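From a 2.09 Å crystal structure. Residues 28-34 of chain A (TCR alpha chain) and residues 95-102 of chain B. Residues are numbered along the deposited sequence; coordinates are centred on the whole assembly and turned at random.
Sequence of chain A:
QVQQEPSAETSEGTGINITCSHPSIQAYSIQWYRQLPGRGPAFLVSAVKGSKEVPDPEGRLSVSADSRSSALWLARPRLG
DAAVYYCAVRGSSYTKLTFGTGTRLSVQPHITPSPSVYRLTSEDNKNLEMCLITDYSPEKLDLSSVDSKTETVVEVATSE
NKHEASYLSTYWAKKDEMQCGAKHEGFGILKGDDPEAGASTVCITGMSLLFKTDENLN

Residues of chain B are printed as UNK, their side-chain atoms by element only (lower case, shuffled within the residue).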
ATOM      1  N   TYR A  28       4.812  16.469  25.271  1.00 37.27           N
ATOM      2  CA  TYR A  28       6.214  16.763  25.538  1.00 43.89           C
ATOM      3  C   TYR A  28       6.992  16.838  24.233  1.00 40.86           C
ATOM      4  O   TYR A  28       7.880  17.684  24.076  1.00 42.60           O
ATOM      5  CB  TYR A  28       6.821  15.704  26.460  1.00 46.99           C
ATOM      6  CG  TYR A  28       8.315  15.855  26.654  1.00 51.83           C
ATOM      7  CD1 TYR A  28       8.827  16.719  27.615  1.00 57.69           C
ATOM      8  CD2 TYR A  28       9.216  15.142  25.868  1.00 57.12           C
ATOM      9  CE1 TYR A  28      10.192  16.866  27.792  1.00 60.63           C
ATOM     10  CE2 TYR A  28      10.582  15.283  26.037  1.00 59.38           C
ATOM     11  CZ  TYR A  28      11.065  16.145  27.000  1.00 64.93           C
ATOM     12  OH  TYR A  28      12.422  16.287  27.171  1.00 72.66           O
ATOM     13  N   SER A  29       6.667  15.962  23.290  1.00 38.09           N
ATOM     14  CA  SER A  29       7.293  15.967  21.980  1.00 42.07           C
ATOM     15  C   SER A  29       6.290  15.424  20.977  1.00 38.31           C
ATOM     16  O   SER A  29       5.411  14.627  21.320  1.00 35.97           O
ATOM     17  CB  SER A  29       8.579  15.132  21.957  1.00 45.90           C
ATOM     18  OG  SER A  29       8.286  13.751  22.047  1.00 50.01           O
ATOM     19  N   ILE A  30       6.414  15.883  19.739  1.00 37.80           N
ATOM     20  CA  ILE A  30       5.512  15.493  18.668  1.00 40.35           C
ATOM     21  C   ILE A  30       6.352  14.986  17.509  1.00 41.04           C
ATOM     22  O   ILE A  30       7.347  15.617  17.133  1.00 39.56           O
ATOM     23  CB  ILE A  30       4.614  16.664  18.222  1.00 41.17           C
ATOM     24  CG1 ILE A  30       3.609  17.010  19.324  1.00 41.47           C
ATOM     25  CG2 ILE A  30       3.885  16.325  16.938  1.00 39.17           C
ATOM     26  CD1 ILE A  30       2.926  18.343  19.131  1.00 45.93           C
ATOM     27  N   GLN A  31       5.943  13.862  16.934  1.00 34.87           N
ATOM     28  CA  GLN A  31       6.617  13.281  15.789  1.00 37.99           C
ATOM     29  C   GLN A  31       5.585  13.005  14.714  1.00 37.46           C
ATOM     30  O   GLN A  31       4.403  12.792  14.999  1.00 35.40           O
ATOM     31  CB  GLN A  31       7.341  11.974  16.138  1.00 36.53           C
ATOM     32  CG  GLN A  31       8.485  12.132  17.116  1.00 46.15           C
ATOM     33  CD  GLN A  31       8.711  10.883  17.945  1.00 58.10           C
ATOM     34  OE1 GLN A  31       8.779  10.948  19.172  1.00 85.62           O
ATOM     35  NE2 GLN A  31       8.825   9.738  17.278  1.00 63.65           N
ATOM     36  N   TRP A  32       6.053  12.974  13.473  1.00 35.21           N
ATOM     37  CA  TRP A  32       5.200  12.661  12.346  1.00 31.81           C
ATOM     38  C   TRP A  32       5.885  11.593  11.514  1.00 34.50           C
ATOM     39  O   TRP A  32       7.108  11.617  11.335  1.00 30.50           O
ATOM     40  CB  TRP A  32       4.919  13.895  11.486  1.00 31.13           C
ATOM     41  CG  TRP A  32       3.840  14.778  12.024  1.00 32.19           C
ATOM     42  CD1 TRP A  32       3.962  15.716  13.009  1.00 30.91           C
ATOM     43  CD2 TRP A  32       2.471  14.812  11.606  1.00 32.87           C
ATOM     44  NE1 TRP A  32       2.754  16.335  13.228  1.00 28.70           N
ATOM     45  CE2 TRP A  32       1.822  15.800  12.377  1.00 34.30           C
ATOM     46  CE3 TRP A  32       1.732  14.110  10.647  1.00 35.58           C
ATOM     47  CZ2 TRP A  32       0.471  16.103  12.222  1.00 34.06           C
ATOM     48  CZ3 TRP A  32       0.387  14.410  10.494  1.00 35.41           C
ATOM     49  CH2 TRP A  32      -0.230  15.399  11.279  1.00 34.99           C
ATOM     50  N   TYR A  33       5.081  10.659  11.018  1.00 33.89           N
ATOM     51  CA  TYR A  33       5.545   9.560  10.194  1.00 35.55           C
ATOM     52  C   TYR A  33       4.658   9.485   8.962  1.00 35.90           C
ATOM     53  O   TYR A  33       3.543  10.015   8.941  1.00 37.80           O
ATOM     54  CB  TYR A  33       5.494   8.218  10.946  1.00 32.18           C
ATOM     55  CG  TYR A  33       6.430   8.103  12.130  1.00 35.51           C
ATOM     56  CD1 TYR A  33       6.141   8.728  13.338  1.00 38.49           C
ATOM     57  CD2 TYR A  33       7.590   7.344  12.046  1.00 35.27           C
ATOM     58  CE1 TYR A  33       6.995   8.618  14.423  1.00 37.10           C
ATOM     59  CE2 TYR A  33       8.450   7.226  13.122  1.00 39.68           C
ATOM     60  CZ  TYR A  33       8.148   7.863  14.310  1.00 42.96           C
ATOM     61  OH  TYR A  33       9.008   7.744  15.378  1.00 41.44           O
ATOM     62  N   ARG A  34       5.161   8.820   7.928  1.00 31.01           N
ATOM     63  CA  ARG A  34       4.347   8.550   6.758  1.00 30.74           C
ATOM     64  C   ARG A  34       4.592   7.120   6.310  1.00 33.11           C
ATOM     65  O   ARG A  34       5.721   6.619   6.360  1.00 29.82           O
ATOM     66  CB  ARG A  34       4.613   9.558   5.626  1.00 34.33           C
ATOM     67  CG  ARG A  34       5.845   9.322   4.785  1.00 33.62           C
ATOM     68  CD  ARG A  34       5.824  10.268   3.596  1.00 31.68           C
ATOM     69  NE  ARG A  34       7.098  10.300   2.888  1.00 38.40           N
ATOM     70  CZ  ARG A  34       7.350  11.086   1.846  1.00 38.97           C
ATOM     71  NH1 ARG A  34       6.412  11.912   1.392  1.00 32.82           N
ATOM     72  NH2 ARG A  34       8.540  11.052   1.265  1.00 35.22           N
TER
ATOM     73  N   UNK B  95      12.126   7.417  24.188  1.00120.33           N
ATOM     74  CA  UNK B  95      12.087   8.834  24.476  1.00121.41           C
ATOM     75  C   UNK B  95      12.614   9.703  23.358  1.00121.27           C
ATOM     76  O   UNK B  95      13.827   9.853  23.174  1.00123.92           O
ATOM     77  N   UNK B  96      11.670  10.298  22.632  1.00115.64           N
ATOM     78  CA  UNK B  96      11.902  11.283  21.576  1.00117.19           C
ATOM     79  C   UNK B  96      13.100  10.918  20.701  1.00113.68           C
ATOM     80  O   UNK B  96      14.051  11.682  20.532  1.00113.66           O
ATOM     81  c   UNK B  96      12.057  12.683  22.164  1.00123.47           C
ATOM     82  c   UNK B  96      11.868  13.764  21.125  1.00118.50           C
ATOM     83  n   UNK B  96      12.131  15.006  21.508  1.00125.29           N
ATOM     84  o   UNK B  96      11.481  13.485  19.990  1.00111.75           O
ATOM     85  N   UNK B  97      13.018   9.720  20.125  1.00 94.76           N
ATOM     86  CA  UNK B  97      14.030   9.183  19.239  1.00 84.32           C
ATOM     87  C   UNK B  97      13.227   8.471  18.158  1.00 74.44           C
ATOM     88  O   UNK B  97      12.285   7.727  18.482  1.00 74.32           O
ATOM     89  o   UNK B  97      15.223   8.655  21.279  1.00 95.50           O
ATOM     90  c   UNK B  97      16.319   8.126  19.198  1.00 83.15           C
ATOM     91  c   UNK B  97      14.987   8.212  19.936  1.00 84.90           C
ATOM     92  N   UNK B  98      13.544   8.684  16.884  1.00 61.85           N
ATOM     93  CA  UNK B  98      12.718   8.103  15.820  1.00 55.67           C
ATOM     94  C   UNK B  98      12.664   6.584  15.918  1.00 48.99           C
ATOM     95  O   UNK B  98      13.650   5.923  16.256  1.00 45.34           O
ATOM     96  c   UNK B  98      13.422   8.562  14.540  1.00 48.56           C
ATOM     97  c   UNK B  98      14.742   9.354  16.348  1.00 63.38           C
ATOM     98  c   UNK B  98      14.839   8.802  14.965  1.00 55.73           C
ATOM     99  N   UNK B  99      11.496   6.037  15.611  1.00 42.98           N
ATOM    100  CA  UNK B  99      11.324   4.599  15.511  1.00 42.95           C
ATOM    101  C   UNK B  99      11.589   4.167  14.077  1.00 43.41           C
ATOM    102  O   UNK B  99      11.211   4.859  13.127  1.00 43.62           O
ATOM    103  c   UNK B  99      10.270   3.153  18.181  1.00 46.87           C
ATOM    104  c   UNK B  99       8.023   4.056  17.557  1.00 40.77           C
ATOM    105  c   UNK B  99       9.526   4.225  17.401  1.00 45.62           C
ATOM    106  c   UNK B  99       9.909   4.186  15.922  1.00 38.43           C
ATOM    107  N   UNK B 100      12.245   3.025  13.928  1.00 45.94           N
ATOM    108  CA  UNK B 100      12.468   2.421  12.624  1.00 46.62           C
ATOM    109  C   UNK B 100      11.510   1.248  12.508  1.00 47.74           C
ATOM    110  O   UNK B 100      11.534   0.343  13.345  1.00 47.03           O
ATOM    111  c   UNK B 100      13.915   1.947  12.474  1.00 49.57           C
ATOM    112  n   UNK B 100      15.877   2.766  11.317  1.00 68.38           N
ATOM    113  o   UNK B 100      14.706   4.208  12.581  1.00 61.17           O
ATOM    114  c   UNK B 100      14.869   3.074  12.127  1.00 60.58           C
ATOM    115  N   UNK B 101      10.698   1.241  11.461  1.00 36.34           N
ATOM    116  CA  UNK B 101       9.659   0.233  11.347  1.00 38.12           C
ATOM    117  C   UNK B 101      10.059  -0.807  10.318  1.00 44.92           C
ATOM    118  O   UNK B 101      10.800  -0.521   9.373  1.00 35.15           O
ATOM    119  c   UNK B 101       6.181   2.737  14.107  1.00 35.62           C
ATOM    120  c   UNK B 101       5.846   1.460  13.708  1.00 39.77           C
ATOM    121  c   UNK B 101       7.581   1.514  12.046  1.00 37.34           C
ATOM    122  c   UNK B 101       8.329   0.858  10.927  1.00 36.69           C
ATOM    123  c   UNK B 101       6.541   0.856  12.679  1.00 40.43           C
ATOM    124  c   UNK B 101       7.212   3.405  13.480  1.00 42.10           C
ATOM    125  c   UNK B 101       7.903   2.795  12.452  1.00 38.40           C
ATOM    126  N   UNK B 102       9.511  -2.007  10.476  1.00 43.29           N
ATOM    127  CA  UNK B 102       9.617  -2.987   9.429  1.00 43.35           C
ATOM    128  C   UNK B 102       8.517  -2.775   8.419  1.00 40.94           C
ATOM    129  O   UNK B 102       7.641  -1.922   8.565  1.00 40.48           O
TER

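Chain A offers a strand whose alternate residues, Ser29(A), Gln31(A) and Tyr33(A), point toward chain B, while Ile30(A) between them points away. The reading of chain B therefore begins with what can meet a serine, an amide and a phenol.

Position 95 has backbone atoms only, and no atom of it touches chain A. Its phi/psi of 103/102 would jam a CB against the carbonyl O of the residue before, so the backbone alone calls for glycine: Gly95(B).

Position 96 carries two carbons, the second bearing one oxygen and one nitrogen, a short planar group that could be an amide and, given a nitrogen, cannot be a carboxylate. It is Asn96(B). Its CB points sideways, yet the side chain reaches across, with ND2 3.6 Å from CB of Ser29(A) and OD1 3.8 Å from OE1 of Gln31(A). The OD1 finds its hydrogen bond elsewhere in the structure.

Position 97 has one carbon carrying an oxygen and a carbon, a beta-branched hydroxyl side chain, and it points away from chain A. This is Thr97(B). Its OG1 donates a hydrogen bond to O of Gly95(B) at 2.6 Å, tying the loop to itself; toward chain A it offers mainly backbone, its O lying 4.2 Å from NE2 of Gln31(A).

Position 98 has three carbons closing a ring onto the backbone N, which only proline does. Pro98(B) approaches through its main chain: its CA is 3.8 Å from OH of Tyr33(A).

Position 99 has four carbons, forked at the second, with no heteroatom: leucine rather than isoleucine, whose fork is at the first. Leu99(B) packs its CB 3.7 Å from OH of Tyr33(A) and 4.4 Å from CE2 of the same ring, while its backbone N serves the polar end of the phenol.

Position 100 again has two carbons, the second with one oxygen and one nitrogen. Its CB points away and the side chain stays 7.0 Å or more from chain A, so the contact does not select it; the atoms give Asn100(B).

Position 101 has one carbon followed by a ring of six carbons, with no hydroxyl: Phe101(B). It points toward chain A and brings CE1 to 4.0 Å from CE2 of Tyr33(A).

Position 102 has no side-chain atoms and lies out of reach of chain A: Gly102(B).

The contact is small, burying 298 Å² over both sides, and Tyr33(A) is its hub. N of Leu99(B) donates to OH of Tyr33(A) at 3.0 Å and 171°, nearly straight, which fixes the phenol against the chain B backbone. Phe101(B) then turns its edge toward the Tyr33(A) ring face in an offset edge-to-face pair, centroids 5.9 Å apart and planes at 79°. Farther up, the fit is looser: Asn96(B) covers Ser29(A), whose OG is buried without a partner. The rule is one well-anchored aromatic, with softer polar packing beside it.

Chain B (95-102) GNTPLNFG
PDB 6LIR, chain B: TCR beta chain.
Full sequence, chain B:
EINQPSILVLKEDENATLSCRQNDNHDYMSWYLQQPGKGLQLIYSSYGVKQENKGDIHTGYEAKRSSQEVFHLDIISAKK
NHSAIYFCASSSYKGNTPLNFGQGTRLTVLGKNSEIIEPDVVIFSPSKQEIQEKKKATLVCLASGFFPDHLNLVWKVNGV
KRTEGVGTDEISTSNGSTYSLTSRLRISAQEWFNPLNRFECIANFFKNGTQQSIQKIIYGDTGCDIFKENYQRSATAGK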